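Local coordinates for HTH marR-type domain-containing protein (PDB 7DVR) that senses heme, binding it through an iron-coordinating side chain, and probably acts as a MarR-family DNA-binding transcription regulator, at residues Leu15-Tyr18 with Leu19-Ala23; Thr104-Glu107 with Ile108-Glu111; Thr96-Gly99 with Lys100-Thr104. All coordinates share one frame; numbering follows the deposited sequence.

Two helices carry the three contacts, apart from T96, the N-cap just before helix 97-117. Interaction 1 sits on helix 4-25; interactions 3 and 2 follow each other along helix 97-117, meeting at their shared residue T104. Along the chain the order is 1, 3, 2. Centres of interactions 2 and 3 are about 11 Å apart, those of 1 and 2 about 14 Å, and those of 1 and 3 about 21 Å. Only interactions 1 and 2 touch without sharing a residue: F109 packs against L19, Y22 and A23, joining the two helices. Interaction 3 caps the start of helix 97-117 directly after strand 91-95, whereas L15 and L110 of the other two line the heme pocket.

Interaction 1 (Leu15-Tyr18 with Leu19-Ala23); sequences LEKY and LDRYA
Y22 N donates to Y18 O at 2.9 Å with an N-H...O angle of 172°, the shortest of the four i to i+4 bonds that run from 19-23 back to 15-18. The same pair meets through its rings. Y18 holds CG anti to its backbone N (chi1 -175°), which sends its ring out beside that of Y22, both pointing the same way. The edge of Y22 faces the flat side of Y18 in an offset edge-to-face stack, centroids 5.4 Å apart and planes at 89°. Y18 OH lies near the plane of the Y22 ring, at its edge, 3.2 Å from Y22 CE2. Y22 OH is hydrogen-bonded to T116 OG1 on helix 97-117, while Y18 OH is buried with no polar partner in the model.

Round the helix, E16 OE1 forms a salt bridge with R9 of the second subunit, L19 packs on L5 of that subunit, and L15 touches the heme; this turn thus borders the subunit interface, the heme pocket and helix 97-117. With E16 OE2 and D20 OD2 5.3 Å apart, mild repulsion between the carboxylates is likely, and the charge of R9 of the second subunit probably offsets part of it.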
ATOM      1  N   LEU A  15       1.696   5.711  -7.298  1.00 44.93           N
ATOM      2  CA  LEU A  15       2.137   4.754  -8.290  1.00 42.49           C
ATOM      3  C   LEU A  15       0.991   4.317  -9.197  1.00 38.79           C
ATOM      4  O   LEU A  15       1.251   4.216 -10.374  1.00 37.66           O
ATOM      5  CB  LEU A  15       2.732   3.596  -7.527  1.00 44.65           C
ATOM      6  CG  LEU A  15       3.041   2.408  -8.393  1.00 45.71           C
ATOM      7  CD1 LEU A  15       4.077   2.762  -9.434  1.00 48.20           C
ATOM      8  CD2 LEU A  15       3.489   1.246  -7.501  1.00 46.69           C
ATOM      9  N   GLU A  16      -0.189   4.025  -8.672  1.00 38.34           N
ATOM     10  CA  GLU A  16      -1.353   3.603  -9.494  1.00 39.13           C
ATOM     11  C   GLU A  16      -1.674   4.688 -10.534  1.00 40.83           C
ATOM     12  O   GLU A  16      -1.885   4.391 -11.709  1.00 38.59           O
ATOM     13  CB  GLU A  16      -2.551   3.409  -8.578  1.00 41.56           C
ATOM     14  CG  GLU A  16      -3.706   2.669  -9.236  1.00 46.53           C
ATOM     15  CD  GLU A  16      -4.851   2.349  -8.284  1.00 47.46           C
ATOM     16  OE1 GLU A  16      -5.048   3.143  -7.316  1.00 50.19           O
ATOM     17  OE2 GLU A  16      -5.559   1.380  -8.548  1.00 52.36           O
ATOM     18  N   LYS A  17      -1.634   5.929 -10.079  1.00 40.32           N
ATOM     19  CA  LYS A  17      -1.908   7.136 -10.925  1.00 44.87           C
ATOM     20  C   LYS A  17      -0.858   7.243 -12.033  1.00 41.11           C
ATOM     21  O   LYS A  17      -1.213   7.532 -13.183  1.00 41.48           O
ATOM     22  CB  LYS A  17      -1.831   8.337  -9.973  1.00 50.01           C
ATOM     23  CG  LYS A  17      -2.074   9.720 -10.565  1.00 59.40           C
ATOM     24  CD  LYS A  17      -2.116  10.826  -9.460  1.00 63.65           C
ATOM     25  CE  LYS A  17      -2.507  12.211  -9.955  1.00 71.12           C
ATOM     26  NZ  LYS A  17      -3.005  13.102  -8.868  1.00 74.38           N
ATOM     27  N   TYR A  18       0.403   7.039 -11.689  1.00 40.28           N
ATOM     28  CA  TYR A  18       1.544   7.083 -12.611  1.00 40.47           C
ATOM     29  C   TYR A  18       1.418   6.040 -13.713  1.00 36.31           C
ATOM     30  O   TYR A  18       1.542   6.278 -14.889  1.00 35.70           O
ATOM     31  CB  TYR A  18       2.818   6.882 -11.804  1.00 43.21           C
ATOM     32  CG  TYR A  18       4.063   7.022 -12.615  1.00 47.33           C
ATOM     33  CD1 TYR A  18       4.448   8.273 -13.076  1.00 49.13           C
ATOM     34  CD2 TYR A  18       4.888   5.944 -12.883  1.00 48.06           C
ATOM     35  CE1 TYR A  18       5.590   8.437 -13.827  1.00 51.34           C
ATOM     36  CE2 TYR A  18       6.022   6.092 -13.651  1.00 50.73           C
ATOM     37  CZ  TYR A  18       6.383   7.346 -14.102  1.00 51.59           C
ATOM     38  OH  TYR A  18       7.466   7.467 -14.885  1.00 56.20           O
ATOM     39  N   LEU A  19       1.137   4.807 -13.287  1.00 34.34           N
ATOM     40  CA  LEU A  19       1.019   3.692 -14.223  1.00 35.00           C
ATOM     41  C   LEU A  19      -0.136   3.880 -15.152  1.00 34.46           C
ATOM     42  O   LEU A  19      -0.002   3.608 -16.317  1.00 37.53           O
ATOM     43  CB  LEU A  19       0.800   2.507 -13.289  1.00 39.19           C
ATOM     44  CG  LEU A  19       0.723   1.115 -13.858  1.00 45.85           C
ATOM     45  CD1 LEU A  19       1.801   0.867 -14.906  1.00 47.50           C
ATOM     46  CD2 LEU A  19       0.853   0.183 -12.659  1.00 47.96           C
ATOM     47  N   ASP A  20      -1.231   4.365 -14.648  1.00 37.35           N
ATOM     48  CA  ASP A  20      -2.425   4.666 -15.447  1.00 42.07           C
ATOM     49  C   ASP A  20      -2.127   5.752 -16.480  1.00 42.48           C
ATOM     50  O   ASP A  20      -2.444   5.548 -17.612  1.00 40.49           O
ATOM     51  CB  ASP A  20      -3.588   5.088 -14.562  1.00 47.29           C
ATOM     52  CG  ASP A  20      -4.328   3.891 -13.950  1.00 55.31           C
ATOM     53  OD1 ASP A  20      -4.120   2.749 -14.424  1.00 58.28           O
ATOM     54  OD2 ASP A  20      -5.125   4.110 -13.012  1.00 64.53           O
ATOM     55  N   ARG A  21      -1.506   6.833 -16.066  1.00 42.33           N
ATOM     56  CA  ARG A  21      -1.120   7.918 -17.002  1.00 46.59           C
ATOM     57  C   ARG A  21      -0.126   7.436 -18.059  1.00 43.45           C
ATOM     58  O   ARG A  21      -0.410   7.681 -19.221  1.00 43.16           O
ATOM     59  CB  ARG A  21      -0.610   9.123 -16.226  1.00 51.82           C
ATOM     60  CG  ARG A  21      -1.708   9.749 -15.378  1.00 59.63           C
ATOM     61  CD  ARG A  21      -1.320  11.065 -14.734  1.00 66.99           C
ATOM     62  NE  ARG A  21      -1.366  12.115 -15.742  1.00 75.93           N
ATOM     63  CZ  ARG A  21      -2.331  13.027 -15.874  1.00 79.08           C
ATOM     64  NH1 ARG A  21      -2.257  13.915 -16.851  1.00 82.25           N
ATOM     65  NH2 ARG A  21      -3.355  13.061 -15.036  1.00 81.24           N
ATOM     66  N   TYR A  22       0.957   6.759 -17.667  1.00 41.87           N
ATOM     67  CA  TYR A  22       1.987   6.163 -18.559  1.00 43.82           C
ATOM     68  C   TYR A  22       1.306   5.190 -19.539  1.00 42.98           C
ATOM     69  O   TYR A  22       1.552   5.260 -20.723  1.00 43.03           O
ATOM     70  CB  TYR A  22       3.044   5.438 -17.698  1.00 45.55           C
ATOM     71  CG  TYR A  22       4.497   5.498 -18.106  1.00 48.38           C
ATOM     72  CD1 TYR A  22       4.912   5.317 -19.413  1.00 51.23           C
ATOM     73  CD2 TYR A  22       5.479   5.707 -17.156  1.00 49.91           C
ATOM     74  CE1 TYR A  22       6.255   5.385 -19.768  1.00 54.01           C
ATOM     75  CE2 TYR A  22       6.820   5.816 -17.495  1.00 53.07           C
ATOM     76  CZ  TYR A  22       7.210   5.667 -18.811  1.00 54.30           C
ATOM     77  OH  TYR A  22       8.529   5.742 -19.137  1.00 56.00           O
ATOM     78  N   ALA A  23       0.464   4.262 -19.050  1.00 41.92           N
ATOM     79  CA  ALA A  23      -0.220   3.280 -19.929  1.00 41.07           C
ATOM     80  C   ALA A  23      -1.041   3.983 -21.035  1.00 41.78           C
ATOM     81  O   ALA A  23      -0.981   3.505 -22.235  1.00 39.46           O
ATOM     82  CB  ALA A  23      -1.099   2.314 -19.106  1.00 41.33           C
TER

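Interaction 2 (Thr104-Glu107 with Ile108-Glu111)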
ATOM      1  N   THR A 104       3.005  -5.642 -29.118  1.00 45.36           N
ATOM      2  CA  THR A 104       4.350  -5.096 -29.402  1.00 46.64           C
ATOM      3  C   THR A 104       4.489  -3.724 -28.679  1.00 45.76           C
ATOM      4  O   THR A 104       5.582  -3.387 -28.201  1.00 47.47           O
ATOM      5  CB  THR A 104       4.535  -5.023 -30.915  1.00 49.00           C
ATOM      6  OG1 THR A 104       3.411  -4.321 -31.474  1.00 47.59           O
ATOM      7  CG2 THR A 104       4.671  -6.404 -31.529  1.00 48.93           C
ATOM      8  N   GLN A 105       3.378  -3.034 -28.517  1.00 43.11           N
ATOM      9  CA  GLN A 105       3.330  -1.732 -27.806  1.00 44.54           C
ATOM     10  C   GLN A 105       3.545  -1.991 -26.322  1.00 43.87           C
ATOM     11  O   GLN A 105       4.158  -1.204 -25.647  1.00 39.97           O
ATOM     12  CB  GLN A 105       1.980  -1.027 -28.000  1.00 46.95           C
ATOM     13  CG  GLN A 105       1.811  -0.344 -29.345  1.00 48.96           C
ATOM     14  CD  GLN A 105       0.384   0.074 -29.638  1.00 52.51           C
ATOM     15  OE1 GLN A 105      -0.388   0.399 -28.744  1.00 57.73           O
ATOM     16  NE2 GLN A 105       0.061   0.149 -30.925  1.00 54.69           N
ATOM     17  N   PHE A 106       3.020  -3.084 -25.800  1.00 41.36           N
ATOM     18  CA  PHE A 106       3.055  -3.345 -24.345  1.00 42.04           C
ATOM     19  C   PHE A 106       4.481  -3.664 -23.943  1.00 42.17           C
ATOM     20  O   PHE A 106       4.915  -3.260 -22.853  1.00 41.62           O
ATOM     21  CB  PHE A 106       2.152  -4.523 -23.949  1.00 43.01           C
ATOM     22  CG  PHE A 106       1.946  -4.655 -22.459  1.00 45.10           C
ATOM     23  CD1 PHE A 106       1.344  -3.643 -21.720  1.00 46.75           C
ATOM     24  CD2 PHE A 106       2.294  -5.828 -21.795  1.00 46.93           C
ATOM     25  CE1 PHE A 106       1.128  -3.785 -20.352  1.00 49.41           C
ATOM     26  CE2 PHE A 106       2.079  -5.963 -20.434  1.00 48.12           C
ATOM     27  CZ  PHE A 106       1.491  -4.950 -19.708  1.00 50.10           C
ATOM     28  N   GLU A 107       5.167  -4.416 -24.790  1.00 44.21           N
ATOM     29  CA  GLU A 107       6.573  -4.826 -24.524  1.00 49.56           C
ATOM     30  C   GLU A 107       7.472  -3.581 -24.396  1.00 49.32           C
ATOM     31  O   GLU A 107       8.328  -3.559 -23.479  1.00 50.12           O
ATOM     32  CB  GLU A 107       7.097  -5.723 -25.645  1.00 53.71           C
ATOM     33  CG  GLU A 107       7.515  -7.103 -25.213  1.00 59.67           C
ATOM     34  CD  GLU A 107       8.031  -7.969 -26.361  1.00 63.59           C
ATOM     35  OE1 GLU A 107       7.645  -7.712 -27.535  1.00 65.09           O
ATOM     36  OE2 GLU A 107       8.826  -8.874 -26.092  1.00 67.79           O
ATOM     37  N   ILE A 108       7.323  -2.641 -25.334  1.00 49.81           N
ATOM     38  CA  ILE A 108       8.034  -1.317 -25.353  1.00 49.88           C
ATOM     39  C   ILE A 108       7.731  -0.603 -24.049  1.00 46.90           C
ATOM     40  O   ILE A 108       8.632  -0.249 -23.332  1.00 50.37           O
ATOM     41  CB  ILE A 108       7.624  -0.442 -26.565  1.00 54.12           C
ATOM     42  CG1 ILE A 108       8.061  -1.053 -27.898  1.00 57.76           C
ATOM     43  CG2 ILE A 108       8.126   0.991 -26.405  1.00 54.80           C
ATOM     44  CD1 ILE A 108       7.483  -0.359 -29.136  1.00 61.72           C
ATOM     45  N   PHE A 109       6.450  -0.406 -23.758  1.00 44.36           N
ATOM     46  CA  PHE A 109       5.970   0.268 -22.540  1.00 41.77           C
ATOM     47  C   PHE A 109       6.642  -0.299 -21.295  1.00 42.01           C
ATOM     48  O   PHE A 109       7.133   0.460 -20.488  1.00 39.93           O
ATOM     49  CB  PHE A 109       4.449   0.157 -22.406  1.00 41.26           C
ATOM     50  CG  PHE A 109       3.882   0.546 -21.054  1.00 43.10           C
ATOM     51  CD1 PHE A 109       3.794   1.874 -20.649  1.00 44.61           C
ATOM     52  CD2 PHE A 109       3.403  -0.420 -20.176  1.00 45.03           C
ATOM     53  CE1 PHE A 109       3.264   2.191 -19.404  1.00 46.29           C
ATOM     54  CE2 PHE A 109       2.830  -0.091 -18.950  1.00 47.31           C
ATOM     55  CZ  PHE A 109       2.779   1.216 -18.555  1.00 47.03           C
ATOM     56  N   LEU A 110       6.655  -1.618 -21.140  1.00 42.06           N
ATOM     57  CA  LEU A 110       7.203  -2.207 -19.899  1.00 42.75           C
ATOM     58  C   LEU A 110       8.694  -1.901 -19.845  1.00 43.84           C
ATOM     59  O   LEU A 110       9.204  -1.663 -18.713  1.00 42.42           O
ATOM     60  CB  LEU A 110       6.927  -3.713 -19.855  1.00 45.14           C
ATOM     61  CG  LEU A 110       5.485  -4.087 -19.503  1.00 45.69           C
ATOM     62  CD1 LEU A 110       5.310  -5.596 -19.483  1.00 47.02           C
ATOM     63  CD2 LEU A 110       5.044  -3.540 -18.158  1.00 48.27           C
ATOM     64  N   GLU A 111       9.360  -1.919 -20.998  1.00 46.10           N
ATOM     65  CA  GLU A 111      10.833  -1.623 -21.018  1.00 51.31           C
ATOM     66  C   GLU A 111      11.079  -0.170 -20.584  1.00 47.45           C
ATOM     67  O   GLU A 111      11.863   0.049 -19.623  1.00 46.86           O
ATOM     68  CB  GLU A 111      11.475  -1.901 -22.385  1.00 57.88           C
ATOM     69  CG  GLU A 111      11.746  -3.383 -22.636  1.00 66.59           C
ATOM     70  CD  GLU A 111      11.331  -3.967 -23.984  1.00 75.19           C
ATOM     71  OE1 GLU A 111      10.832  -3.210 -24.858  1.00 83.84           O
ATOM     72  OE2 GLU A 111      11.483  -5.206 -24.153  1.00 86.21           O
TER
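F106 and L110, one helical turn apart, make the tight side of this contact. L110 comes over a face of the F106 ring: its CG lies 4.2 Å from the ring centroid and 17° off the normal, a CH-pi contact displaced toward the ring's rim. The branch that comes closest is CD1, 3.4 Å from F106 CE2. With CG beside its backbone N (chi1 -76°), L110 leans back along the helix toward that ring. F109 meets F106 more loosely, its CD2 4.1 Å from F106 CE1. F106 is enclosed by M40 and L31, and F109 faces V28 and A23.

The other side is the open one, where I108 and E111 are exposed. I108 lays CG1 against T104 O, and the backbone bond, I108 N to T104 O, is long and weak at 3.4 Å. E107 and E111 share this side as like charges, their OE2 atoms 4.9 Å apart, and would probably repel. The bend of E111 at chi2 (133°) brings OE1 to 2.9 Å from E107 O; both are acceptors, probably unfavourable if the carboxylate is charged.

L110 also touches the heme, and its carbonyl oxygen is hydrogen-bonded to ND1 of H114, the axial ligand of the iron. A backbone carbonyl accepting from ND1 of the iron-ligating histidine is familiar in heme proteins; here it ties the packed face of helix 97-117 to the heme pocket.

Interaction 3 (Thr96-Gly99 with Lys100-Thr104)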
ATOM      1  N   THR A  96      -6.014 -10.872 -32.302  1.00 35.86           N
ATOM      2  CA  THR A  96      -6.343 -10.098 -33.538  1.00 36.56           C
ATOM      3  C   THR A  96      -5.182  -9.184 -33.981  1.00 38.15           C
ATOM      4  O   THR A  96      -4.154  -9.128 -33.314  1.00 37.52           O
ATOM      5  CB  THR A  96      -7.562  -9.229 -33.255  1.00 39.74           C
ATOM      6  OG1 THR A  96      -7.224  -8.273 -32.227  1.00 39.48           O
ATOM      7  CG2 THR A  96      -8.737 -10.098 -32.925  1.00 41.30           C
ATOM      8  N   HIS A  97      -5.296  -8.594 -35.188  1.00 36.39           N
ATOM      9  CA  HIS A  97      -4.300  -7.628 -35.697  1.00 39.82           C
ATOM     10  C   HIS A  97      -4.061  -6.593 -34.614  1.00 37.49           C
ATOM     11  O   HIS A  97      -2.908  -6.316 -34.302  1.00 37.98           O
ATOM     12  CB  HIS A  97      -4.844  -6.932 -36.953  1.00 38.83           C
ATOM     13  CG  HIS A  97      -3.978  -5.844 -37.447  1.00 42.01           C
ATOM     14  ND1 HIS A  97      -2.723  -6.092 -37.933  1.00 41.82           N
ATOM     15  CD2 HIS A  97      -4.197  -4.516 -37.534  1.00 44.34           C
ATOM     16  CE1 HIS A  97      -2.204  -4.965 -38.422  1.00 45.41           C
ATOM     17  NE2 HIS A  97      -3.101  -3.926 -38.153  1.00 42.55           N
ATOM     18  N   LEU A  98      -5.146  -6.168 -34.001  1.00 37.30           N
ATOM     19  CA  LEU A  98      -5.110  -5.105 -32.956  1.00 40.18           C
ATOM     20  C   LEU A  98      -4.472  -5.663 -31.689  1.00 39.09           C
ATOM     21  O   LEU A  98      -3.679  -4.960 -31.060  1.00 39.17           O
ATOM     22  CB  LEU A  98      -6.522  -4.645 -32.574  1.00 40.04           C
ATOM     23  CG  LEU A  98      -6.502  -3.577 -31.475  1.00 42.99           C
ATOM     24  CD1 LEU A  98      -5.720  -2.347 -31.935  1.00 45.85           C
ATOM     25  CD2 LEU A  98      -7.902  -3.195 -31.039  1.00 43.13           C
ATOM     26  N   GLY A  99      -4.711  -6.933 -31.405  1.00 35.50           N
ATOM     27  CA  GLY A  99      -4.230  -7.484 -30.144  1.00 35.95           C
ATOM     28  C   GLY A  99      -2.741  -7.598 -30.372  1.00 36.56           C
ATOM     29  O   GLY A  99      -2.004  -7.510 -29.453  1.00 40.28           O
ATOM     30  N   LYS A 100      -2.308  -7.834 -31.596  1.00 36.69           N
ATOM     31  CA  LYS A 100      -0.875  -8.036 -31.892  1.00 37.38           C
ATOM     32  C   LYS A 100      -0.081  -6.680 -31.826  1.00 39.99           C
ATOM     33  O   LYS A 100       1.089  -6.587 -31.293  1.00 41.92           O
ATOM     34  CB  LYS A 100      -0.806  -8.612 -33.292  1.00 39.94           C
ATOM     35  CG  LYS A 100      -1.174 -10.065 -33.447  1.00 39.78           C
ATOM     36  CD  LYS A 100      -1.203 -10.518 -34.866  1.00 40.09           C
ATOM     37  CE  LYS A 100      -1.627 -11.967 -34.944  1.00 40.81           C
ATOM     38  NZ  LYS A 100      -1.409 -12.632 -36.241  1.00 39.99           N
ATOM     39  N   GLN A 101      -0.612  -5.663 -32.446  1.00 42.40           N
ATOM     40  CA  GLN A 101      -0.143  -4.258 -32.228  1.00 43.86           C
ATOM     41  C   GLN A 101      -0.031  -3.931 -30.722  1.00 46.23           C
ATOM     42  O   GLN A 101       1.083  -3.442 -30.258  1.00 48.63           O
ATOM     43  CB  GLN A 101      -1.148  -3.310 -32.897  1.00 46.98           C
ATOM     44  CG  GLN A 101      -1.335  -3.587 -34.379  1.00 50.49           C
ATOM     45  CD  GLN A 101      -1.281  -2.348 -35.230  1.00 55.96           C
ATOM     46  OE1 GLN A 101      -1.847  -1.317 -34.855  1.00 56.15           O
ATOM     47  NE2 GLN A 101      -0.604  -2.447 -36.370  1.00 52.60           N
ATOM     48  N   LYS A 102      -1.125  -4.112 -29.968  1.00 42.08           N
ATOM     49  CA  LYS A 102      -1.141  -3.929 -28.519  1.00 44.77           C
ATOM     50  C   LYS A 102      -0.015  -4.706 -27.898  1.00 43.88           C
ATOM     51  O   LYS A 102       0.535  -4.217 -26.958  1.00 43.41           O
ATOM     52  CB  LYS A 102      -2.442  -4.380 -27.885  1.00 45.08           C
ATOM     53  CG  LYS A 102      -3.615  -3.521 -28.210  1.00 46.86           C
ATOM     54  CD  LYS A 102      -3.435  -2.105 -27.694  1.00 47.35           C
ATOM     55  CE  LYS A 102      -4.709  -1.339 -27.852  1.00 49.10           C
ATOM     56  NZ  LYS A 102      -4.399   0.111 -27.866  1.00 50.99           N
ATOM     57  N   ALA A 103       0.227  -5.976 -28.291  1.00 43.75           N
ATOM     58  CA  ALA A 103       1.319  -6.773 -27.704  1.00 43.74           C
ATOM     59  C   ALA A 103       2.693  -6.111 -27.917  1.00 44.78           C
ATOM     60  O   ALA A 103       3.522  -6.130 -26.986  1.00 46.22           O
ATOM     61  CB  ALA A 103       1.322  -8.148 -28.308  1.00 43.31           C
ATOM     62  N   THR A 104       3.005  -5.642 -29.118  1.00 45.36           N
ATOM     63  CA  THR A 104       4.350  -5.096 -29.402  1.00 46.64           C
ATOM     64  C   THR A 104       4.489  -3.724 -28.679  1.00 45.76           C
ATOM     65  O   THR A 104       5.582  -3.387 -28.201  1.00 47.47           O
ATOM     66  CB  THR A 104       4.535  -5.023 -30.915  1.00 49.00           C
ATOM     67  OG1 THR A 104       3.411  -4.321 -31.474  1.00 47.59           O
ATOM     68  CG2 THR A 104       4.671  -6.404 -31.529  1.00 48.93           C
TER
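T96 and K100 close the first turn of helix 97-117, with K100 N donating to T96 O at 2.8 Å and, weakly, to H97 O as well. Regular i to i+4 bonds follow, from Q101 N to H97 O, K102 N to L98 O and A103 N to G99 O. T96 itself keeps an extended backbone (psi 170°) and serves as the N-cap: its OG1 accepts from G99 N at 3.0 Å, with an N-H...O angle of 136°. The same hydroxyl is hydrogen-bonded to G77 O, which ties the helix start to the chain leading into strand 79-83.

Among the side chains, H97 and Q101 meet most closely. Q101 CG stands over the centre of the imidazole face, 4.3 Å from its centroid, in a CH-pi contact. The Q101 amide plane is inclined 35° to the ring, and its NE2 approaches H97 NE2 to 3.4 Å. K102 NZ bonds to D27 O, and T104 OG1 donates to Q101 O at 2.8 Å. T96 OG1, K102 NZ and T104 OG1 thus each bond to backbone atoms, T96 capping G99 N, which otherwise reaches T96 O only weakly; the H97 and Q101 side chains share a CH-pi contact and no hydrogen bond.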